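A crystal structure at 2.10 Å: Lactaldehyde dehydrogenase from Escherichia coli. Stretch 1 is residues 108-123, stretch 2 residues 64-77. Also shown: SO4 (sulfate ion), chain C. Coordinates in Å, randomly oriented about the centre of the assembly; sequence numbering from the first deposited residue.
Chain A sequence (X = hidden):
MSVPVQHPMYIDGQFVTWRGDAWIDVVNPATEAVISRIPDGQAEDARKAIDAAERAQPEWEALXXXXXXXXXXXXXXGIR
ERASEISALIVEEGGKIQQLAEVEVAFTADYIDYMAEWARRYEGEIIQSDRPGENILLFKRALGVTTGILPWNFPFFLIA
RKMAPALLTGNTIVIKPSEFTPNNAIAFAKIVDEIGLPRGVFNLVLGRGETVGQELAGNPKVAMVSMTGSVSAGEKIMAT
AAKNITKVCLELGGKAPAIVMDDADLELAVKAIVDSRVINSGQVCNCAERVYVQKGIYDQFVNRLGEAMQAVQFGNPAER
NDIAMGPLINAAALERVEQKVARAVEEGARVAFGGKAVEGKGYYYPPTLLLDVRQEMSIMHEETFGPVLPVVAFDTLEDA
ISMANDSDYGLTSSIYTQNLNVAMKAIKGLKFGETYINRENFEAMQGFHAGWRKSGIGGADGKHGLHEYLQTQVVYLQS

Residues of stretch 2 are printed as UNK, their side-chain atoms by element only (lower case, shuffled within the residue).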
ATOM      1  N   THR A 108      23.711  11.186  -8.935  1.00 12.86           N
ATOM      2  CA  THR A 108      23.577   9.912  -9.617  1.00 13.09           C
ATOM      3  C   THR A 108      23.978   8.724  -8.710  1.00 12.91           C
ATOM      4  O   THR A 108      23.294   7.699  -8.668  1.00 13.15           O
ATOM      5  CB  THR A 108      24.426   9.899 -10.911  1.00 13.06           C
ATOM      6  OG1 THR A 108      23.925  10.895 -11.805  1.00 14.16           O
ATOM      7  CG2 THR A 108      24.352   8.546 -11.601  1.00 10.80           C
ATOM      8  N   ALA A 109      25.082   8.893  -7.985  1.00 12.54           N
ATOM      9  CA  ALA A 109      25.541   7.871  -7.060  1.00 12.04           C
ATOM     10  C   ALA A 109      24.533   7.670  -5.915  1.00 11.18           C
ATOM     11  O   ALA A 109      24.218   6.540  -5.548  1.00 12.02           O
ATOM     12  CB  ALA A 109      26.912   8.248  -6.487  1.00 10.25           C
ATOM     13  N   ASP A 110      24.041   8.774  -5.355  1.00 10.85           N
ATOM     14  CA  ASP A 110      23.046   8.675  -4.293  1.00 13.03           C
ATOM     15  C   ASP A 110      21.738   8.033  -4.805  1.00 11.00           C
ATOM     16  O   ASP A 110      21.105   7.245  -4.109  1.00 12.88           O
ATOM     17  CB  ASP A 110      22.732  10.053  -3.700  1.00 13.87           C
ATOM     18  CG  ASP A 110      23.926  10.679  -3.004  1.00 15.34           C
ATOM     19  OD1 ASP A 110      24.799   9.935  -2.510  1.00 14.13           O
ATOM     20  OD2 ASP A 110      23.981  11.921  -2.937  1.00 18.21           O
ATOM     21  N   TYR A 111      21.365   8.375  -6.033  1.00 10.76           N
ATOM     22  CA  TYR A 111      20.165   7.812  -6.642  1.00  9.83           C
ATOM     23  C   TYR A 111      20.257   6.278  -6.767  1.00  9.66           C
ATOM     24  O   TYR A 111      19.316   5.559  -6.434  1.00  8.39           O
ATOM     25  CB  TYR A 111      19.941   8.444  -8.017  1.00  9.26           C
ATOM     26  CG  TYR A 111      18.625   8.086  -8.669  1.00 10.46           C
ATOM     27  CD1 TYR A 111      18.480   6.904  -9.387  1.00 10.19           C
ATOM     28  CD2 TYR A 111      17.535   8.955  -8.601  1.00 11.31           C
ATOM     29  CE1 TYR A 111      17.286   6.594 -10.029  1.00 11.94           C
ATOM     30  CE2 TYR A 111      16.337   8.654  -9.241  1.00 12.26           C
ATOM     31  CZ  TYR A 111      16.222   7.474  -9.956  1.00 10.62           C
ATOM     32  OH  TYR A 111      15.053   7.186 -10.613  1.00 11.43           O
ATOM     33  N   ILE A 112      21.404   5.800  -7.244  1.00  8.59           N
ATOM     34  CA  ILE A 112      21.624   4.362  -7.372  1.00  8.80           C
ATOM     35  C   ILE A 112      21.511   3.654  -6.002  1.00  8.83           C
ATOM     36  O   ILE A 112      20.846   2.633  -5.880  1.00  8.16           O
ATOM     37  CB  ILE A 112      23.011   4.063  -8.010  1.00  6.52           C
ATOM     38  CG1 ILE A 112      23.028   4.572  -9.461  1.00  9.38           C
ATOM     39  CG2 ILE A 112      23.312   2.567  -7.945  1.00  7.17           C
ATOM     40  CD1 ILE A 112      24.347   4.369 -10.210  1.00  9.38           C
ATOM     41  N   ASP A 113      22.167   4.215  -4.989  1.00  9.93           N
ATOM     42  CA  ASP A 113      22.082   3.663  -3.645  1.00 12.04           C
ATOM     43  C   ASP A 113      20.621   3.641  -3.151  1.00 11.11           C
ATOM     44  O   ASP A 113      20.163   2.652  -2.583  1.00 12.05           O
ATOM     45  CB  ASP A 113      22.924   4.481  -2.658  1.00 10.54           C
ATOM     46  CG  ASP A 113      24.412   4.181  -2.761  1.00 15.30           C
ATOM     47  OD1 ASP A 113      24.778   3.092  -3.255  1.00 14.04           O
ATOM     48  OD2 ASP A 113      25.218   5.033  -2.326  1.00 16.03           O
ATOM     49  N   TYR A 114      19.922   4.753  -3.369  1.00 10.69           N
ATOM     50  CA  TYR A 114      18.517   4.849  -2.992  1.00 11.55           C
ATOM     51  C   TYR A 114      17.686   3.726  -3.646  1.00 10.58           C
ATOM     52  O   TYR A 114      16.926   3.029  -2.971  1.00 12.15           O
ATOM     53  CB  TYR A 114      17.946   6.220  -3.388  1.00 10.03           C
ATOM     54  CG  TYR A 114      16.433   6.274  -3.387  1.00 11.39           C
ATOM     55  CD1 TYR A 114      15.708   6.348  -2.195  1.00 12.65           C
ATOM     56  CD2 TYR A 114      15.724   6.176  -4.580  1.00 10.48           C
ATOM     57  CE1 TYR A 114      14.304   6.312  -2.202  1.00 12.45           C
ATOM     58  CE2 TYR A 114      14.336   6.134  -4.600  1.00 13.98           C
ATOM     59  CZ  TYR A 114      13.633   6.200  -3.414  1.00 13.95           C
ATOM     60  OH  TYR A 114      12.263   6.118  -3.460  1.00 15.13           O
ATOM     61  N   MET A 115      17.855   3.556  -4.955  1.00 10.02           N
ATOM     62  CA  MET A 115      17.144   2.501  -5.670  1.00 10.16           C
ATOM     63  C   MET A 115      17.493   1.082  -5.173  1.00  9.85           C
ATOM     64  O   MET A 115      16.616   0.226  -5.049  1.00  9.68           O
ATOM     65  CB  MET A 115      17.416   2.605  -7.172  1.00 12.16           C
ATOM     66  CG  MET A 115      16.601   3.688  -7.870  1.00 11.33           C
ATOM     67  SD  MET A 115      14.818   3.328  -7.852  1.00 15.19           S
ATOM     68  CE  MET A 115      14.139   4.921  -8.226  1.00 15.75           C
ATOM     69  N   ALA A 116      18.771   0.849  -4.875  1.00  8.36           N
ATOM     70  CA  ALA A 116      19.193  -0.454  -4.374  1.00  9.36           C
ATOM     71  C   ALA A 116      18.450  -0.842  -3.072  1.00  9.87           C
ATOM     72  O   ALA A 116      18.275  -2.019  -2.769  1.00 10.70           O
ATOM     73  CB  ALA A 116      20.710  -0.462  -4.127  1.00  9.55           C
ATOM     74  N   GLU A 117      18.018   0.177  -2.336  1.00 10.09           N
ATOM     75  CA  GLU A 117      17.300  -0.021  -1.085  1.00 11.70           C
ATOM     76  C   GLU A 117      15.892  -0.634  -1.263  1.00 10.34           C
ATOM     77  O   GLU A 117      15.267  -1.048  -0.291  1.00  9.39           O
ATOM     78  CB  GLU A 117      17.191   1.312  -0.328  1.00 10.68           C
ATOM     79  CG  GLU A 117      18.536   1.979  -0.101  1.00 11.01           C
ATOM     80  CD  GLU A 117      18.425   3.332   0.572  1.00 12.41           C
ATOM     81  OE1 GLU A 117      17.393   4.017   0.402  1.00 12.18           O
ATOM     82  OE2 GLU A 117      19.384   3.723   1.262  1.00 13.75           O
ATOM     83  N   TRP A 118      15.408  -0.669  -2.503  1.00 10.62           N
ATOM     84  CA  TRP A 118      14.101  -1.261  -2.783  1.00  9.52           C
ATOM     85  C   TRP A 118      14.114  -2.801  -2.780  1.00  8.88           C
ATOM     86  O   TRP A 118      13.061  -3.435  -2.727  1.00  8.66           O
ATOM     87  CB  TRP A 118      13.559  -0.774  -4.139  1.00  8.93           C
ATOM     88  CG  TRP A 118      12.916   0.587  -4.081  1.00  8.92           C
ATOM     89  CD1 TRP A 118      13.317   1.712  -4.745  1.00  9.78           C
ATOM     90  CD2 TRP A 118      11.779   0.972  -3.288  1.00  9.56           C
ATOM     91  NE1 TRP A 118      12.505   2.775  -4.411  1.00 12.07           N
ATOM     92  CE2 TRP A 118      11.554   2.348  -3.519  1.00  9.66           C
ATOM     93  CE3 TRP A 118      10.934   0.287  -2.405  1.00 10.02           C
ATOM     94  CZ2 TRP A 118      10.517   3.058  -2.900  1.00  9.42           C
ATOM     95  CZ3 TRP A 118       9.894   0.995  -1.782  1.00 11.06           C
ATOM     96  CH2 TRP A 118       9.699   2.368  -2.037  1.00  8.51           C
ATOM     97  N   ALA A 119      15.316  -3.377  -2.814  1.00  9.51           N
ATOM     98  CA  ALA A 119      15.500  -4.827  -2.863  1.00  9.74           C
ATOM     99  C   ALA A 119      14.506  -5.686  -2.038  1.00 12.14           C
ATOM    100  O   ALA A 119      13.813  -6.538  -2.591  1.00 13.74           O
ATOM    101  CB  ALA A 119      16.937  -5.184  -2.466  1.00  8.77           C
ATOM    102  N   ARG A 120      14.468  -5.471  -0.730  1.00 12.55           N
ATOM    103  CA  ARG A 120      13.574  -6.233   0.139  1.00 12.90           C
ATOM    104  C   ARG A 120      12.225  -5.534   0.391  1.00 15.40           C
ATOM    105  O   ARG A 120      11.454  -5.960   1.249  1.00 16.58           O
ATOM    106  CB  ARG A 120      14.240  -6.449   1.502  1.00 13.51           C
ATOM    107  CG  ARG A 120      15.549  -7.230   1.489  1.00 14.27           C
ATOM    108  CD  ARG A 120      16.434  -6.756   2.627  1.00 15.50           C
ATOM    109  NE  ARG A 120      17.549  -7.655   2.921  1.00 15.71           N
ATOM    110  CZ  ARG A 120      18.671  -7.265   3.521  1.00 14.00           C
ATOM    111  NH1 ARG A 120      18.828  -5.995   3.874  1.00 15.44           N
ATOM    112  NH2 ARG A 120      19.626  -8.146   3.794  1.00 13.03           N
ATOM    113  N   ARG A 121      11.954  -4.474  -0.362  1.00 14.15           N
ATOM    114  CA  ARG A 121      10.746  -3.697  -0.145  1.00 13.76           C
ATOM    115  C   ARG A 121       9.608  -3.768  -1.185  1.00 14.44           C
ATOM    116  O   ARG A 121       8.443  -3.639  -0.804  1.00 15.22           O
ATOM    117  CB  ARG A 121      11.128  -2.235   0.092  1.00 11.38           C
ATOM    118  CG  ARG A 121      11.975  -2.038   1.338  1.00 12.06           C
ATOM    119  CD  ARG A 121      12.194  -0.573   1.639  1.00 11.86           C
ATOM    120  NE  ARG A 121      12.616  -0.379   3.025  1.00 15.39           N
ATOM    121  CZ  ARG A 121      13.836  -0.636   3.489  1.00 12.78           C
ATOM    122  NH1 ARG A 121      14.781  -1.090   2.679  1.00  7.78           N
ATOM    123  NH2 ARG A 121      14.096  -0.451   4.776  1.00 13.62           N
ATOM    124  N   TYR A 122       9.907  -3.942  -2.469  1.00 12.17           N
ATOM    125  CA  TYR A 122       8.793  -4.006  -3.407  1.00 13.12           C
ATOM    126  C   TYR A 122       7.931  -5.248  -3.123  1.00 14.58           C
ATOM    127  O   TYR A 122       8.433  -6.371  -3.056  1.00 15.34           O
ATOM    128  CB  TYR A 122       9.278  -3.927  -4.869  1.00 13.05           C
ATOM    129  CG  TYR A 122      10.111  -5.072  -5.399  1.00  9.94           C
ATOM    130  CD1 TYR A 122       9.521  -6.120  -6.102  1.00 12.93           C
ATOM    131  CD2 TYR A 122      11.496  -5.069  -5.264  1.00 11.28           C
ATOM    132  CE1 TYR A 122      10.293  -7.127  -6.674  1.00 10.43           C
ATOM    133  CE2 TYR A 122      12.276  -6.073  -5.822  1.00 11.28           C
ATOM    134  CZ  TYR A 122      11.669  -7.096  -6.528  1.00 10.41           C
ATOM    135  OH  TYR A 122      12.437  -8.080  -7.091  1.00 11.95           O
ATOM    136  N   GLU A 123       6.640  -5.019  -2.915  1.00 14.55           N
ATOM    137  CA  GLU A 123       5.747  -6.101  -2.529  1.00 16.12           C
ATOM    138  C   GLU A 123       4.728  -6.624  -3.546  1.00 15.13           C
ATOM    139  O   GLU A 123       4.203  -5.882  -4.369  1.00 15.80           O
ATOM    140  CB  GLU A 123       4.962  -5.695  -1.274  1.00 18.16           C
ATOM    141  CG  GLU A 123       5.745  -4.921  -0.229  1.00 21.44           C
ATOM    142  CD  GLU A 123       4.900  -4.590   0.990  1.00 25.81           C
ATOM    143  OE1 GLU A 123       3.693  -4.310   0.819  1.00 26.72           O
ATOM    144  OE2 GLU A 123       5.441  -4.600   2.115  1.00 28.52           O
ATOM    145  N   UNK A  64      18.906 -13.474  -5.473  1.00 14.68           N
ATOM    146  CA  UNK A  64      18.062 -12.817  -4.469  1.00 14.26           C
ATOM    147  C   UNK A  64      18.186 -11.297  -4.722  1.00 14.19           C
ATOM    148  O   UNK A  64      19.256 -10.831  -5.115  1.00 13.87           O
ATOM    149  c   UNK A  64      19.253 -14.605  -3.473  1.00 16.74           C
ATOM    150  c   UNK A  64      19.862 -14.402  -4.845  1.00 13.97           C
ATOM    151  c   UNK A  64      18.707 -13.234  -3.151  1.00 15.64           C
ATOM    152  N   UNK A  65      17.104 -10.547  -4.513  1.00 12.16           N
ATOM    153  CA  UNK A  65      17.131  -9.109  -4.746  1.00 11.17           C
ATOM    154  C   UNK A  65      18.265  -8.357  -4.015  1.00 11.57           C
ATOM    155  O   UNK A  65      18.875  -7.442  -4.576  1.00 10.38           O
ATOM    156  c   UNK A  65      15.779  -8.490  -4.380  1.00 10.16           C
ATOM    157  N   UNK A  66      18.542  -8.741  -2.773  1.00 11.62           N
ATOM    158  CA  UNK A  66      19.600  -8.063  -2.040  1.00 11.36           C
ATOM    159  C   UNK A  66      20.972  -8.202  -2.735  1.00 13.72           C
ATOM    160  O   UNK A  66      21.823  -7.319  -2.634  1.00 13.70           O
ATOM    161  c   UNK A  66      20.173  -6.309   0.525  1.00 13.41           C
ATOM    162  c   UNK A  66      20.128 -10.045  -0.570  1.00 10.06           C
ATOM    163  c   UNK A  66      19.701  -8.572  -0.588  1.00 13.23           C
ATOM    164  c   UNK A  66      20.685  -7.698   0.202  1.00 13.84           C
ATOM    165  N   UNK A  67      21.172  -9.310  -3.446  1.00 13.10           N
ATOM    166  CA  UNK A  67      22.426  -9.487  -4.163  1.00 13.74           C
ATOM    167  C   UNK A  67      22.527  -8.553  -5.382  1.00 12.76           C
ATOM    168  O   UNK A  67      23.613  -8.092  -5.728  1.00 12.12           O
ATOM    169  o   UNK A  67      22.759 -14.119  -2.926  1.00 24.65           O
ATOM    170  c   UNK A  67      22.624 -10.952  -4.569  1.00 15.19           C
ATOM    171  c   UNK A  67      23.225 -13.294  -3.744  1.00 22.81           C
ATOM    172  c   UNK A  67      23.118 -11.813  -3.407  1.00 18.78           C
ATOM    173  o   UNK A  67      23.786 -13.633  -4.809  1.00 23.51           O
ATOM    174  N   UNK A  68      21.393  -8.277  -6.020  1.00 11.13           N
ATOM    175  CA  UNK A  68      21.413  -7.342  -7.132  1.00 10.22           C
ATOM    176  C   UNK A  68      21.694  -5.929  -6.582  1.00 10.70           C
ATOM    177  O   UNK A  68      22.421  -5.137  -7.184  1.00  9.71           O
ATOM    178  c   UNK A  68      16.445  -9.221  -8.542  1.00 11.31           C
ATOM    179  n   UNK A  68      17.387  -8.346  -8.880  1.00 13.65           N
ATOM    180  c   UNK A  68      19.812  -8.746  -8.559  1.00 12.00           C
ATOM    181  n   UNK A  68      15.329  -8.803  -7.960  1.00 14.32           N
ATOM    182  c   UNK A  68      20.084  -7.384  -7.903  1.00  9.59           C
ATOM    183  n   UNK A  68      16.613 -10.511  -8.793  1.00 15.44           N
ATOM    184  c   UNK A  68      18.646  -8.694  -9.531  1.00 10.55           C
ATOM    185  N   UNK A  69      21.127  -5.650  -5.411  1.00 10.24           N
ATOM    186  CA  UNK A  69      21.362  -4.379  -4.752  1.00 10.96           C
ATOM    187  C   UNK A  69      22.866  -4.208  -4.437  1.00 12.00           C
ATOM    188  O   UNK A  69      23.442  -3.131  -4.610  1.00 11.74           O
ATOM    189  c   UNK A  69      20.553  -4.301  -3.465  1.00 10.25           C
ATOM    190  N   UNK A  70      23.477  -5.292  -3.971  1.00 13.73           N
ATOM    191  CA  UNK A  70      24.898  -5.278  -3.667  1.00 16.30           C
ATOM    192  C   UNK A  70      25.720  -4.871  -4.914  1.00 14.68           C
ATOM    193  O   UNK A  70      26.655  -4.079  -4.828  1.00 15.38           O
ATOM    194  c   UNK A  70      25.337  -6.658  -3.168  1.00 17.83           C
ATOM    195  o   UNK A  70      26.689  -6.638  -2.755  1.00 22.95           O
ATOM    196  N   UNK A  71      25.341  -5.419  -6.066  1.00 14.92           N
ATOM    197  CA  UNK A  71      26.003  -5.068  -7.314  1.00 13.99           C
ATOM    198  C   UNK A  71      25.838  -3.571  -7.642  1.00 14.53           C
ATOM    199  O   UNK A  71      26.790  -2.906  -8.064  1.00 12.53           O
ATOM    200  c   UNK A  71      28.775  -9.662  -8.903  1.00 16.78           C
ATOM    201  c   UNK A  71      28.579  -6.831  -8.995  1.00 15.98           C
ATOM    202  c   UNK A  71      27.551  -9.011  -8.720  1.00 15.73           C
ATOM    203  c   UNK A  71      26.056  -7.287  -8.536  1.00 15.35           C
ATOM    204  c   UNK A  71      25.456  -5.913  -8.474  1.00 14.62           C
ATOM    205  c   UNK A  71      25.413  -8.481  -8.370  1.00 14.99           C
ATOM    206  c   UNK A  71      29.796  -7.480  -9.176  1.00 15.81           C
ATOM    207  c   UNK A  71      29.883  -8.882  -9.130  1.00 16.30           C
ATOM    208  n   UNK A  71      26.305  -9.522  -8.480  1.00 13.93           N
ATOM    209  c   UNK A  71      27.434  -7.604  -8.762  1.00 14.95           C
ATOM    210  N   UNK A  72      24.624  -3.062  -7.436  1.00 11.58           N
ATOM    211  CA  UNK A  72      24.349  -1.651  -7.673  1.00 11.57           C
ATOM    212  C   UNK A  72      25.188  -0.743  -6.757  1.00 10.86           C
ATOM    213  O   UNK A  72      25.704   0.279  -7.190  1.00 12.14           O
ATOM    214  c   UNK A  72      22.859  -1.351  -7.475  1.00  9.19           C
ATOM    215  c   UNK A  72      21.880  -1.873  -8.532  1.00  9.10           C
ATOM    216  c   UNK A  72      22.186  -1.230  -9.883  1.00  7.47           C
ATOM    217  c   UNK A  72      20.452  -1.546  -8.101  1.00  9.31           C
ATOM    218  N   UNK A  73      25.320  -1.134  -5.494  1.00 11.29           N
ATOM    219  CA  UNK A  73      26.129  -0.358  -4.554  1.00 11.70           C
ATOM    220  C   UNK A  73      27.614  -0.297  -4.956  1.00 11.77           C
ATOM    221  O   UNK A  73      28.292   0.696  -4.705  1.00 12.60           O
ATOM    222  c   UNK A  73      24.734  -0.445  -2.449  1.00 19.06           C
ATOM    223  n   UNK A  73      22.479  -2.852   0.198  1.00 30.47           N
ATOM    224  c   UNK A  73      25.992  -0.925  -3.140  1.00 13.32           C
ATOM    225  c   UNK A  73      22.225  -1.565  -0.026  1.00 31.53           C
ATOM    226  c   UNK A  73      24.353  -1.294  -1.255  1.00 23.39           C
ATOM    227  n   UNK A  73      21.095  -1.023   0.420  1.00 29.34           N
ATOM    228  n   UNK A  73      23.089  -0.816  -0.704  1.00 29.59           N
ATOM    229  N   UNK A  74      28.105  -1.370  -5.567  1.00 11.76           N
ATOM    230  CA  UNK A  74      29.479  -1.384  -6.035  1.00 12.83           C
ATOM    231  C   UNK A  74      29.666  -0.369  -7.163  1.00 13.75           C
ATOM    232  O   UNK A  74      30.708   0.277  -7.266  1.00 14.23           O
ATOM    233  n   UNK A  74      30.613  -7.559  -5.321  1.00 31.00           N
ATOM    234  c   UNK A  74      30.390  -6.175  -4.804  1.00 23.67           C
ATOM    235  c   UNK A  74      29.974  -3.799  -5.418  1.00 17.24           C
ATOM    236  c   UNK A  74      30.296  -5.177  -5.947  1.00 20.62           C
ATOM    237  c   UNK A  74      29.866  -2.778  -6.533  1.00 13.19           C
ATOM    238  N   UNK A  75      28.637  -0.236  -7.999  1.00 13.46           N
ATOM    239  CA  UNK A  75      28.694   0.722  -9.086  1.00 13.38           C
ATOM    240  C   UNK A  75      28.688   2.181  -8.580  1.00 12.64           C
ATOM    241  O   UNK A  75      29.485   3.002  -9.025  1.00 13.35           O
ATOM    242  c   UNK A  75      27.527   0.518 -10.082  1.00 13.17           C
ATOM    243  c   UNK A  75      27.509   1.655 -11.107  1.00 12.23           C
ATOM    244  c   UNK A  75      27.685  -0.832 -10.784  1.00 11.28           C
ATOM    245  c   UNK A  75      26.509  -1.229 -11.652  1.00  9.15           C
ATOM    246  N   UNK A  76      27.791   2.489  -7.647  1.00 12.33           N
ATOM    247  CA  UNK A  76      27.753   3.836  -7.102  1.00 13.19           C
ATOM    248  C   UNK A  76      29.084   4.194  -6.428  1.00 13.49           C
ATOM    249  O   UNK A  76      29.580   5.308  -6.570  1.00 15.71           O
ATOM    250  o   UNK A  76      26.840   3.194  -4.940  1.00 21.05           O
ATOM    251  c   UNK A  76      26.610   3.986  -6.090  1.00 13.45           C
ATOM    252  N   UNK A  77      29.647   3.235  -5.696  1.00 13.47           N
ATOM    253  CA  UNK A  77      30.930   3.450  -5.047  1.00 15.51           C
ATOM    254  C   UNK A  77      32.045   3.714  -6.084  1.00 15.13           C
ATOM    255  O   UNK A  77      32.952   4.507  -5.848  1.00 16.02           O
ATOM    256  c   UNK A  77      31.292   2.244  -4.185  1.00 15.58           C
TER
HETATM  257  S   SO4 C 510      26.339  -4.697   0.295  1.00 71.46           S
HETATM  258  O1  SO4 C 510      26.584  -3.381  -0.328  1.00 71.34           O
HETATM  259  O2  SO4 C 510      24.987  -5.167  -0.062  1.00 72.01           O
HETATM  260  O3  SO4 C 510      27.340  -5.667  -0.189  1.00 72.18           O
HETATM  261  O4  SO4 C 510      26.446  -4.571   1.762  1.00 72.08           O
HETATM  262  O   HOH W   1      21.947   2.086   0.873  1.00 25.83           O

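Position 64 has three side-chain carbons closing a ring onto the backbone N: Pro64. It sits at the N-cap, where a residue without an amide hydrogen costs the helix nothing. Position 65 carries one carbon, 3.3 Å from Ala119 O by its CB, and is Ala65; so small a group lets the backbones approach closely.

Position 66 has four carbons, forked at the first, with one arm two carbons long, whose terminal carbon lies over one face of the Arg120 guanidinium: Ile66. Its CD1 is 3.5 Å from Arg120 CZ, an apolar surface against a flat cation. Position 67, three carbons with two oxygens on the third, points away into solvent, as suits Glu67. At position 68 three carbons lead to a nitrogen and a carbon bearing two more nitrogens, one of them near the Tyr122 hydroxyl: Arg68. Its long side chain brings NH2 to 3.1 Å from Tyr122 OH, near the plane of the ring.

Position 69 has a single carbon, with its CB 3.3 Å from Ala116 O and 3.9 Å from Ala119 CB; it is Ala69, fitting where CA atoms of residues 69 and 116 lie 4.5 Å apart. Position 70, one carbon and one oxygen, is Ser70; turned away from stretch 1, its OG donates to SO4 O3 at 2.8 Å. Position 71 has nine carbons and one nitrogen, one carbon leading to fused five- and six-membered rings: Trp71, out of reach of stretch 1, where a bulky ring system has no packing against that stretch to disturb.

Position 72 has four carbons forked at the second, its CB 4.0 Å from Ile112 CG2 and 4.1 Å from Ala116 CB: Leu72, apolar against apolar. Position 73 has three carbons, a nitrogen, then a carbon carrying two more nitrogens, with Ala116 CB over one face of this end group: Arg73. A water bridges Arg73 NH2 and Glu117 OE2. Position 74, four carbons in a row ending in nitrogen, is Lys74, exposed and pointing away.

Position 75 is forked at the first of four carbons, with one two-carbon arm, and a carbon approaches Ile112 CD1: Ile75, whose CG2 lies 4.3 Å from Ile112 CD1 in a buried apolar contact. Position 76 has one carbon and one oxygen, the latter 2.7 Å from Asp113 OD1: Ser76, compact enough for its CB to lie 3.5 Å from Ala109 O. Position 77, one carbon pointing away without contact to stretch 1, is Ala77, a good helix former where no side-chain contact is needed.

The helices run nearly antiparallel, at 169°, their axes approaching to 8.7 Å. Ala109, Ala116 and Ala119 meet Ser76, Ala69 and Ala65 in succession, and these small residues permit the close packing. Ile112 and Leu72 fill space between them, while polar and charged groups add contacts around this apolar seam.

Stretch 2 64-77: PAIERASWLRKISA
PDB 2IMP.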